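Probable mannosyltransferase KTR4 (Saccharomyces cerevisiae, PDB 5A07) is a probable mannosyltransferase of the GT-A glycosyltransferase class whose lumenal part is seen with guanosine-5'-diphosphate and a manganese ion bound. Local coordinates at residues N386-T389 with D395-N398; E270-S275 with E335-Y340. All blocks are in the same frame, centred on the assembly; numbering follows the deposited sequence.

Contact 1. Residues N386-T389 with D395-N398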
# COMPACT_ATOMS: atom_id res chain seq x y z
N ASN B 386 1.08 -5.23 12.18
CA ASN B 386 1.40 -4.00 12.86
C ASN B 386 0.62 -4.02 14.18
O ASN B 386 -0.62 -3.90 14.15
CB ASN B 386 0.97 -2.79 12.02
CG ASN B 386 1.23 -1.49 12.73
OD1 ASN B 386 2.39 -1.19 13.14
ND2 ASN B 386 0.18 -0.68 12.87
N CYS B 387 1.31 -4.13 15.30
CA CYS B 387 0.67 -4.27 16.61
C CYS B 387 1.28 -3.25 17.58
O CYS B 387 2.37 -3.51 18.11
CB CYS B 387 0.84 -5.68 17.15
SG CYS B 387 -0.14 -5.89 18.68
N PRO B 388 0.63 -2.08 17.77
CA PRO B 388 1.27 -1.04 18.57
C PRO B 388 1.12 -1.29 20.07
O PRO B 388 0.39 -2.23 20.47
CB PRO B 388 0.50 0.23 18.18
CG PRO B 388 -0.88 -0.29 17.83
CD PRO B 388 -0.65 -1.60 17.17
N THR B 389 1.72 -0.40 20.87
CA THR B 389 1.69 -0.48 22.29
C THR B 389 0.82 0.65 22.85
O THR B 389 0.91 1.80 22.38
CB THR B 389 3.12 -0.35 22.83
OG1 THR B 389 3.90 -1.48 22.45
CG2 THR B 389 3.12 -0.22 24.37
N ASP B 395 -7.68 0.54 27.23
CA ASP B 395 -8.29 -0.61 26.62
C ASP B 395 -8.42 -0.39 25.05
O ASP B 395 -9.30 -0.97 24.41
CB ASP B 395 -9.68 -0.77 27.26
CG ASP B 395 -10.58 0.44 26.99
OD1 ASP B 395 -10.08 1.56 26.62
OD2 ASP B 395 -11.80 0.31 27.14
N ARG B 396 -7.61 0.48 24.47
CA ARG B 396 -7.78 0.79 23.06
C ARG B 396 -7.58 -0.45 22.15
O ARG B 396 -8.34 -0.64 21.19
CB ARG B 396 -6.92 1.97 22.64
CG ARG B 396 -7.33 2.60 21.33
CD ARG B 396 -6.26 3.61 20.87
NE ARG B 396 -5.01 3.01 20.40
CZ ARG B 396 -4.77 2.59 19.15
NH1 ARG B 396 -5.69 2.64 18.20
NH2 ARG B 396 -3.58 2.11 18.82
N CYS B 397 -6.63 -1.30 22.45
CA CYS B 397 -6.42 -2.49 21.63
C CYS B 397 -7.03 -3.68 22.32
O CYS B 397 -7.10 -3.73 23.56
CB CYS B 397 -4.92 -2.74 21.35
SG CYS B 397 -4.18 -1.36 20.33
N ASN B 398 -7.39 -4.68 21.55
CA ASN B 398 -8.18 -5.81 22.14
C ASN B 398 -7.34 -6.91 22.68
O ASN B 398 -7.91 -7.88 23.16
CB ASN B 398 -9.19 -6.37 21.17
CG ASN B 398 -8.59 -6.99 19.94
OD1 ASN B 398 -7.44 -7.38 19.88
ND2 ASN B 398 -9.37 -7.06 18.92
O HOH W 1 -1.62 1.66 20.84
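A disulfide-braced loop, running on from strand 384-386, folds back so that P388 meets R396 and C397. The two segments carry no regular secondary structure beyond N386, and they bury just 95 Å² between them. Covalent bonds outside the pair add to this: C387 is bonded to C401, and C397 to C239. No direct hydrogen bond crosses the contact. What touches is the outer corner of the proline ring, where P388 CG lies 3.7 Å from R396 NH2. That carbon sits at the edge of the guanidinium, near its plane, and the two side chains cross at about a right angle. The same P388 CG is also 4.3 Å from C397 SG, a loose apolar contact.

The arginine leaves its backbone with CG anti to N (chi1 -163°) and runs extended through chi2, then bends at chi3 (72°), which turns the guanidinium towards the proline. Its rotation is fixed from outside the two segments: NH1 is hydrogen-bonded to K240 O and NH2 to D376 O, both backbone carbonyls. A water adds the polar bridge that the direct contact lacks. It lies in the guanidinium plane, accepts from R396 NH2 at 2.9 Å, and donates weakly to T389 O, with 3.0 Å between the water oxygen and that carbonyl oxygen.

Contact 2. Residues E270-S275 with E335-Y340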
# COMPACT_ATOMS: atom_id res chain seq x y z
N GLU B 270 11.74 -7.73 -12.32
CA GLU B 270 13.09 -7.60 -12.91
C GLU B 270 13.36 -6.27 -13.58
O GLU B 270 14.42 -5.66 -13.33
CB GLU B 270 13.34 -8.75 -13.90
CG GLU B 270 14.73 -8.67 -14.50
CD GLU B 270 15.10 -9.92 -15.30
OE1 GLU B 270 14.18 -10.57 -15.81
OE2 GLU B 270 16.31 -10.24 -15.40
N THR B 271 12.46 -5.78 -14.41
CA THR B 271 12.66 -4.52 -15.10
C THR B 271 11.78 -3.36 -14.70
O THR B 271 11.76 -2.35 -15.37
CB THR B 271 12.54 -4.66 -16.66
OG1 THR B 271 11.18 -5.00 -17.05
CG2 THR B 271 13.55 -5.72 -17.18
N LEU B 272 11.10 -3.42 -13.58
CA LEU B 272 10.22 -2.31 -13.22
C LEU B 272 10.99 -1.00 -12.87
O LEU B 272 10.66 0.08 -13.32
CB LEU B 272 9.29 -2.73 -12.07
CG LEU B 272 8.44 -1.61 -11.47
CD1 LEU B 272 7.50 -0.99 -12.47
CD2 LEU B 272 7.65 -2.26 -10.30
N TRP B 273 12.04 -1.13 -12.10
CA TRP B 273 12.89 0.04 -11.76
C TRP B 273 13.56 0.63 -13.01
O TRP B 273 13.54 1.82 -13.23
CB TRP B 273 14.01 -0.41 -10.77
CG TRP B 273 14.94 0.70 -10.40
CD1 TRP B 273 16.22 0.88 -10.85
CD2 TRP B 273 14.62 1.86 -9.60
NE1 TRP B 273 16.72 2.07 -10.37
CE2 TRP B 273 15.77 2.66 -9.56
CE3 TRP B 273 13.49 2.25 -8.87
CZ2 TRP B 273 15.82 3.87 -8.87
CZ3 TRP B 273 13.52 3.45 -8.17
CH2 TRP B 273 14.70 4.24 -8.14
N THR B 274 14.18 -0.20 -13.83
CA THR B 274 14.93 0.34 -15.02
C THR B 274 13.97 1.02 -15.94
O THR B 274 14.24 2.11 -16.42
CB THR B 274 15.77 -0.75 -15.72
OG1 THR B 274 14.98 -1.90 -15.99
CG2 THR B 274 16.83 -1.25 -14.77
N SER B 275 12.77 0.46 -16.12
CA SER B 275 11.76 1.16 -16.92
C SER B 275 11.29 2.44 -16.27
O SER B 275 11.02 3.44 -16.94
CB SER B 275 10.53 0.28 -17.20
OG SER B 275 10.92 -0.93 -17.78
N GLU B 335 -1.00 9.04 -13.77
CA GLU B 335 -1.65 8.48 -14.99
C GLU B 335 -0.68 8.25 -16.15
O GLU B 335 -0.72 7.22 -16.84
CB GLU B 335 -2.76 9.39 -15.43
CG GLU B 335 -3.87 9.57 -14.38
CD GLU B 335 -4.84 8.40 -14.37
OE1 GLU B 335 -4.39 7.22 -14.37
OE2 GLU B 335 -6.07 8.68 -14.36
N LYS B 336 0.28 9.17 -16.32
CA LYS B 336 1.30 9.00 -17.37
C LYS B 336 2.21 7.86 -17.07
O LYS B 336 2.62 7.05 -17.97
CB LYS B 336 2.10 10.28 -17.50
CG LYS B 336 1.26 11.45 -17.98
CD LYS B 336 1.05 11.37 -19.49
CE LYS B 336 0.55 12.74 -19.96
NZ LYS B 336 -0.19 12.61 -21.24
N TYR B 337 2.55 7.73 -15.78
CA TYR B 337 3.39 6.60 -15.42
C TYR B 337 2.65 5.32 -15.71
O TYR B 337 3.24 4.33 -16.17
CB TYR B 337 3.81 6.77 -13.92
CG TYR B 337 4.62 5.68 -13.33
CD1 TYR B 337 5.77 5.24 -13.93
CD2 TYR B 337 4.30 5.15 -12.05
CE1 TYR B 337 6.55 4.27 -13.33
CE2 TYR B 337 5.05 4.15 -11.47
CZ TYR B 337 6.20 3.75 -12.08
OH TYR B 337 6.94 2.76 -11.51
N MET B 338 1.37 5.27 -15.32
CA MET B 338 0.60 4.02 -15.56
C MET B 338 0.57 3.65 -17.09
O MET B 338 0.78 2.49 -17.47
CB MET B 338 -0.87 4.16 -15.04
CG MET B 338 -1.03 4.26 -13.53
SD MET B 338 -0.15 2.96 -12.64
CE MET B 338 1.31 3.85 -12.16
N GLN B 339 0.28 4.63 -17.91
CA GLN B 339 0.36 4.43 -19.39
C GLN B 339 1.70 3.89 -19.88
O GLN B 339 1.76 2.88 -20.64
CB GLN B 339 0.02 5.72 -20.13
CG GLN B 339 -0.28 5.46 -21.63
CD GLN B 339 -1.05 4.11 -21.94
OE1 GLN B 339 -2.19 3.89 -21.48
NE2 GLN B 339 -0.40 3.19 -22.70
N TYR B 340 2.78 4.43 -19.34
CA TYR B 340 4.11 3.95 -19.67
C TYR B 340 4.30 2.51 -19.28
O TYR B 340 4.79 1.65 -20.07
CB TYR B 340 5.17 4.85 -18.96
CG TYR B 340 6.58 4.65 -19.46
CD1 TYR B 340 7.10 5.40 -20.52
CD2 TYR B 340 7.41 3.72 -18.86
CE1 TYR B 340 8.40 5.22 -20.95
CE2 TYR B 340 8.71 3.52 -19.31
CZ TYR B 340 9.19 4.28 -20.35
OH TYR B 340 10.47 4.09 -20.79
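Y340 meets S275 where helix 332-344 packs against the first turn of helix 272-282, a buried helix-to-helix contact within the mannosyltransferase family region. From Y340 CB, which points towards the opposite segment, CG is set anti to the backbone N (chi1 -167°), and this carries the ring across to the serine. Along the ring the distances to S275 O record the approach: CD2 of Y340 is 4.1 Å from it, Y340 CE2 comes closest at 3.3 Å, and Y340 CZ recedes to 4.0 Å. At the tip, Y340 OH is 3.9 Å from S275 O, too long for a hydrogen bond. The carbonyl oxygen stands obliquely to the ring, and S275 CB adds a looser touch, 4.3 Å from Y340 CE2. F279, one turn further along the serine's helix, meets the Y340 ring with planes at about 60°.

One turn earlier, Y337 reaches over with its tip, its OH 3.9 Å from L272 CD1, the two side chains crossing at about a right angle. The polar partner of Y337 OH is T276 OG1, a hydroxyl that is also hydrogen-bonded to L272 O. The backbones stay 8.6 Å apart at their nearest CA atoms, S275 and Y340. The absence of a direct hydrogen bond between the segments is consistent with van der Waals packing, the Y340 ring against a carbonyl oxygen and the Y337 hydroxyl against a leucine methyl.

Overall arrangement
Contacts 1 and 2 lie on opposite sides of the chain's centre, with their own centres 38 Å apart and nearest atoms about 23 Å apart, so neither touches the other. Contact 2 closes before contact 1 opens along the chain. None of their residues is among those lining the guanosine-5'-diphosphate pocket or the manganese site. Contact 1 is nevertheless tied to the metal region through structure: strand 384-386 pairs with strand 379-381, which carries the manganese ligand H381, and C239, the disulfide partner of C397, follows strand 236-237 of the same sheet. The centre of contact 2, about 17 Å from the chain's centre, joins two helices; that of contact 1, about 21 Å from it, lies within one loop.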